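Local coordinates for major pepsin inhibitor 3 (Ascaris suum, PDB 1F32), which inhibits the aspartic protease pepsin and is a secreted protein of the parasitic roundworm Ascaris suum, at residues I111-Q117 with S138-P142; F41-V45 with T60-C66. Residues are numbered along the deposited sequence.

Contact 1 of 2, residues I111-Q117 with S138-P142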
loop_
_atom_site.group_PDB
_atom_site.type_symbol
_atom_site.label_atom_id
_atom_site.label_comp_id
_atom_site.label_asym_id
_atom_site.label_seq_id
_atom_site.Cartn_x
_atom_site.Cartn_y
_atom_site.Cartn_z
ATOM N N ILE A 111 -0.037 17.417 -11.754
ATOM C CA ILE A 111 -0.771 17.843 -10.571
ATOM C C ILE A 111 -0.110 19.127 -10.078
ATOM O O ILE A 111 -0.786 20.076 -9.687
ATOM C CB ILE A 111 -0.728 16.762 -9.467
ATOM C CG1 ILE A 111 -1.919 15.822 -9.639
ATOM C CG2 ILE A 111 -0.715 17.403 -8.085
ATOM C CD1 ILE A 111 -3.277 16.489 -9.420
ATOM N N ALA A 112 1.216 19.168 -10.108
ATOM C CA ALA A 112 1.915 20.375 -9.683
ATOM C C ALA A 112 1.499 21.536 -10.600
ATOM O O ALA A 112 1.153 22.628 -10.129
ATOM C CB ALA A 112 3.420 20.162 -9.747
ATOM N N ALA A 113 1.527 21.294 -11.907
ATOM C CA ALA A 113 1.147 22.314 -12.875
ATOM C C ALA A 113 -0.276 22.809 -12.585
ATOM O O ALA A 113 -0.522 24.018 -12.552
ATOM C CB ALA A 113 1.233 21.746 -14.299
ATOM N N PHE A 114 -1.194 21.864 -12.366
ATOM C CA PHE A 114 -2.607 22.154 -12.084
ATOM C C PHE A 114 -2.779 23.015 -10.839
ATOM O O PHE A 114 -3.682 23.849 -10.769
ATOM C CB PHE A 114 -3.386 20.843 -11.904
ATOM C CG PHE A 114 -4.867 21.029 -11.646
ATOM C CD1 PHE A 114 -5.691 21.612 -12.606
ATOM C CD2 PHE A 114 -5.441 20.586 -10.455
ATOM C CE1 PHE A 114 -7.073 21.748 -12.386
ATOM C CE2 PHE A 114 -6.815 20.716 -10.224
ATOM C CZ PHE A 114 -7.633 21.298 -11.194
ATOM N N GLU A 115 -1.916 22.791 -9.854
ATOM C CA GLU A 115 -1.948 23.538 -8.602
ATOM C C GLU A 115 -1.540 25.003 -8.762
ATOM O O GLU A 115 -2.179 25.898 -8.205
ATOM C CB GLU A 115 -1.033 22.870 -7.577
ATOM C CG GLU A 115 -1.775 22.222 -6.424
ATOM C CD GLU A 115 -2.772 21.189 -6.894
ATOM O OE1 GLU A 115 -2.337 20.113 -7.358
ATOM O OE2 GLU A 115 -3.990 21.459 -6.806
ATOM N N GLU A 116 -0.461 25.242 -9.502
ATOM C CA GLU A 116 0.022 26.601 -9.717
ATOM C C GLU A 116 -0.844 27.312 -10.753
ATOM O O GLU A 116 -0.813 28.541 -10.879
ATOM C CB GLU A 116 1.481 26.568 -10.182
ATOM C CG GLU A 116 2.047 27.926 -10.566
ATOM C CD GLU A 116 3.495 27.846 -11.014
ATOM O OE1 GLU A 116 3.861 26.833 -11.653
ATOM O OE2 GLU A 116 4.258 28.798 -10.740
ATOM N N GLN A 117 -1.625 26.515 -11.477
ATOM C CA GLN A 117 -2.516 26.993 -12.529
ATOM C C GLN A 117 -3.673 27.795 -11.941
ATOM O O GLN A 117 -4.786 27.774 -12.471
ATOM C CB GLN A 117 -3.056 25.787 -13.309
ATOM C CG GLN A 117 -3.699 26.093 -14.649
ATOM C CD GLN A 117 -4.221 24.835 -15.330
ATOM O OE1 GLN A 117 -5.150 24.191 -14.841
ATOM N NE2 GLN A 117 -3.618 24.476 -16.461
ATOM N N SER A 138 -7.778 22.490 -15.937
ATOM C CA SER A 138 -7.831 21.215 -16.651
ATOM C C SER A 138 -6.961 20.182 -15.929
ATOM O O SER A 138 -5.831 19.917 -16.337
ATOM C CB SER A 138 -7.328 21.414 -18.074
ATOM O OG SER A 138 -6.053 22.039 -18.065
ATOM N N PRO A 139 -7.492 19.569 -14.857
ATOM C CA PRO A 139 -6.729 18.576 -14.101
ATOM C C PRO A 139 -6.255 17.413 -14.947
ATOM O O PRO A 139 -6.897 17.031 -15.928
ATOM C CB PRO A 139 -7.713 18.140 -13.021
ATOM C CG PRO A 139 -9.033 18.248 -13.730
ATOM C CD PRO A 139 -8.892 19.596 -14.395
ATOM N N PRO A 140 -5.117 16.829 -14.573
ATOM C CA PRO A 140 -4.590 15.699 -15.323
ATOM C C PRO A 140 -5.492 14.492 -15.173
ATOM O O PRO A 140 -6.207 14.340 -14.165
ATOM C CB PRO A 140 -3.229 15.457 -14.673
ATOM C CG PRO A 140 -3.467 15.862 -13.259
ATOM C CD PRO A 140 -4.260 17.139 -13.416
ATOM N N PRO A 141 -5.498 13.622 -16.185
ATOM C CA PRO A 141 -6.331 12.425 -16.086
ATOM C C PRO A 141 -5.458 11.460 -15.280
ATOM O O PRO A 141 -4.249 11.652 -15.180
ATOM C CB PRO A 141 -6.451 11.984 -17.532
ATOM C CG PRO A 141 -5.107 12.326 -18.072
ATOM C CD PRO A 141 -4.851 13.700 -17.505
ATOM N N PRO A 142 -6.046 10.418 -14.695
ATOM C CA PRO A 142 -5.214 9.487 -13.930
ATOM C C PRO A 142 -4.264 8.716 -14.857
ATOM O O PRO A 142 -4.479 8.647 -16.077
ATOM C CB PRO A 142 -6.241 8.590 -13.234
ATOM C CG PRO A 142 -7.429 8.662 -14.136
ATOM C CD PRO A 142 -7.477 10.092 -14.569
#
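The ring of Phe114 lies flat against Pro139, whose CB stands 3.7 Å from the ring centroid and only 15° off its normal, a CH-pi contact over the face. The same ring meets the backbone on its edge, with Phe114 CE1 3.7 Å from Ser138 N. One turn earlier on the helix, Ile111 CD1 reaches Pro140 CG at 3.9 Å, and Phe114 CB comes within 4.1 Å of Pro140 CD, so Pro140 packs against both residues. Pro139 to Pro142 all have phi/psi near -70/155, the polyproline II conformation, and of these Pro139 and Pro140 lie on the helix. Polar contact is slight, a weak hydrogen bond from Ser138 N to Gln117 OE1 at 3.3 Å. Ser138, Pro139 and Pro140 thus pack on the last turns of helix 98-116, where Pro140 also touches Phe107 and Lys110, while Leu3, just before strand 5-8, touches both Ile111 and Pro139.

Contact 2 of 2, residues F41-V45 with T60-C66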
loop_
_atom_site.group_PDB
_atom_site.type_symbol
_atom_site.label_atom_id
_atom_site.label_comp_id
_atom_site.label_asym_id
_atom_site.label_seq_id
_atom_site.Cartn_x
_atom_site.Cartn_y
_atom_site.Cartn_z
ATOM N N PHE A 41 1.172 -12.758 14.422
ATOM C CA PHE A 41 1.262 -11.323 14.159
ATOM C C PHE A 41 -0.113 -10.680 14.179
ATOM O O PHE A 41 -0.323 -9.644 14.810
ATOM C CB PHE A 41 1.900 -11.066 12.797
ATOM C CG PHE A 41 1.843 -9.635 12.368
ATOM C CD1 PHE A 41 2.259 -8.616 13.229
ATOM C CD2 PHE A 41 1.401 -9.296 11.091
ATOM C CE1 PHE A 41 2.236 -7.283 12.827
ATOM C CE2 PHE A 41 1.376 -7.956 10.683
ATOM C CZ PHE A 41 1.796 -6.952 11.556
ATOM N N ALA A 42 -1.054 -11.292 13.476
ATOM C CA ALA A 42 -2.400 -10.742 13.421
ATOM C C ALA A 42 -2.976 -10.582 14.831
ATOM O O ALA A 42 -3.645 -9.595 15.131
ATOM C CB ALA A 42 -3.285 -11.630 12.582
ATOM N N ALA A 43 -2.705 -11.551 15.690
ATOM C CA ALA A 43 -3.192 -11.523 17.064
ATOM C C ALA A 43 -2.568 -10.352 17.800
ATOM O O ALA A 43 -3.237 -9.633 18.551
ATOM C CB ALA A 43 -2.834 -12.820 17.764
ATOM N N ARG A 44 -1.272 -10.180 17.578
ATOM C CA ARG A 44 -0.498 -9.111 18.182
ATOM C C ARG A 44 -1.052 -7.750 17.752
ATOM O O ARG A 44 -1.181 -6.839 18.572
ATOM C CB ARG A 44 0.970 -9.274 17.756
ATOM C CG ARG A 44 1.970 -8.413 18.490
ATOM C CD ARG A 44 3.381 -9.029 18.424
ATOM N NE ARG A 44 3.939 -9.044 17.067
ATOM C CZ ARG A 44 4.255 -10.144 16.388
ATOM N NH1 ARG A 44 4.070 -11.350 16.921
ATOM N NH2 ARG A 44 4.766 -10.043 15.165
ATOM N N VAL A 45 -1.382 -7.613 16.467
ATOM C CA VAL A 45 -1.921 -6.357 15.939
ATOM C C VAL A 45 -3.266 -6.031 16.576
ATOM O O VAL A 45 -3.527 -4.880 16.957
ATOM C CB VAL A 45 -2.104 -6.424 14.398
ATOM C CG1 VAL A 45 -2.789 -5.157 13.891
ATOM C CG2 VAL A 45 -0.753 -6.556 13.730
ATOM N N THR A 60 3.424 -3.821 17.767
ATOM C CA THR A 60 3.006 -4.696 16.675
ATOM C C THR A 60 4.107 -5.612 16.135
ATOM O O THR A 60 3.824 -6.738 15.721
ATOM C CB THR A 60 2.390 -3.890 15.486
ATOM O OG1 THR A 60 3.363 -2.984 14.957
ATOM C CG2 THR A 60 1.161 -3.098 15.948
ATOM N N LYS A 61 5.353 -5.136 16.150
ATOM C CA LYS A 61 6.476 -5.924 15.641
ATOM C C LYS A 61 6.190 -6.520 14.259
ATOM O O LYS A 61 6.143 -7.741 14.094
ATOM C CB LYS A 61 6.818 -7.043 16.627
ATOM C CG LYS A 61 7.312 -6.526 17.976
ATOM C CD LYS A 61 7.463 -7.648 18.970
ATOM C CE LYS A 61 7.835 -7.117 20.345
ATOM N NZ LYS A 61 7.789 -8.207 21.349
ATOM N N PRO A 62 6.000 -5.660 13.242
ATOM C CA PRO A 62 5.718 -6.114 11.877
ATOM C C PRO A 62 6.811 -6.974 11.258
ATOM O O PRO A 62 7.978 -6.573 11.208
ATOM C CB PRO A 62 5.512 -4.808 11.100
ATOM C CG PRO A 62 6.271 -3.781 11.931
ATOM C CD PRO A 62 5.940 -4.189 13.332
ATOM N N PRO A 63 6.446 -8.178 10.787
ATOM C CA PRO A 63 7.422 -9.077 10.166
ATOM C C PRO A 63 7.857 -8.533 8.808
ATOM O O PRO A 63 7.221 -7.633 8.235
ATOM C CB PRO A 63 6.657 -10.402 10.046
ATOM C CG PRO A 63 5.604 -10.302 11.162
ATOM C CD PRO A 63 5.158 -8.864 10.986
ATOM N N PRO A 64 8.941 -9.082 8.253
ATOM C CA PRO A 64 9.370 -8.556 6.956
ATOM C C PRO A 64 8.355 -8.667 5.825
ATOM O O PRO A 64 8.471 -7.957 4.824
ATOM C CB PRO A 64 10.675 -9.309 6.670
ATOM C CG PRO A 64 10.785 -10.359 7.737
ATOM C CD PRO A 64 9.987 -9.903 8.892
ATOM N N PHE A 65 7.353 -9.529 5.981
ATOM C CA PHE A 65 6.377 -9.688 4.916
ATOM C C PHE A 65 5.391 -8.542 4.817
ATOM O O PHE A 65 4.523 -8.534 3.939
ATOM C CB PHE A 65 5.651 -11.041 5.003
ATOM C CG PHE A 65 5.036 -11.351 6.349
ATOM C CD1 PHE A 65 3.999 -10.572 6.872
ATOM C CD2 PHE A 65 5.446 -12.489 7.057
ATOM C CE1 PHE A 65 3.373 -10.936 8.089
ATOM C CE2 PHE A 65 4.832 -12.853 8.252
ATOM C CZ PHE A 65 3.793 -12.081 8.772
ATOM N N CYS A 66 5.509 -7.581 5.728
ATOM C CA CYS A 66 4.684 -6.382 5.669
ATOM C C CYS A 66 5.309 -5.446 4.642
ATOM O O CYS A 66 4.782 -4.362 4.365
ATOM C CB CYS A 66 4.643 -5.689 7.022
ATOM S SG CYS A 66 3.575 -6.572 8.177
#
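Phe41, Arg44 and Thr60 bury the most surface here, and between them they fasten one side of a helix to the chain that leaves the next helix. Phe41 contributes the apolar part. Pro63 CD sits 3.5 Å from the centroid of its ring and 6° off the normal, a CH-pi contact over the face, while at the ring edge Phe41 CE1 approaches Thr60 O at 3.3 Å. Cys66 SG lies obliquely to the ring, 3.6 Å from Phe41 CE2, in a sulfur-aromatic contact, and the edge of the Phe65 ring adds CE1 at 3.9 Å from Phe41 CD2.

Arg44, one turn further along, supplies the polar part. Its guanidinium donates to two successive carbonyls: NE to Thr60 O at 2.7 Å and NH2 to Lys61 O at 2.9 Å. Lys61 leaves helical geometry with positive phi at the end of helix 57-60, and the turn there brings both carbonyl oxygens within reach of one side chain. Thr60 also grazes Val45, Thr60 CB lying 4.5 Å from Val45 CG2, where the two backbones run closest, 5.3 Å between the CA atoms of Val45 and Thr60.

The contact therefore joins the middle of helix 35-52 to the proline-rich link between helix 57-60 and strand 72-76. Strand 13-16 of the three-stranded sheet lines the contact: Phe41 and Phe65 both touch Val15, and the disulfide from Cys66 to Cys13 ties the link covalently to that strand.

Contacts 1 and 2 lie on opposite sides of the chain's centre, their centres 38 Å apart and their nearest atoms about 24 Å apart, so neither touches the other. Along the chain they follow in series, residues 41-45 with 60-66 closing before 111-117 with 138-142 opens. Each sets proline-containing, largely irregular chain against a long helix, with a proline over a phenylalanine face. Contact 2 belongs with the three-stranded sheet, whereas the helix of contact 1 directly follows the last strand of the five-stranded one. The assembly holds the inhibitor chain alone, so there is no pepsin partner against which to place either contact.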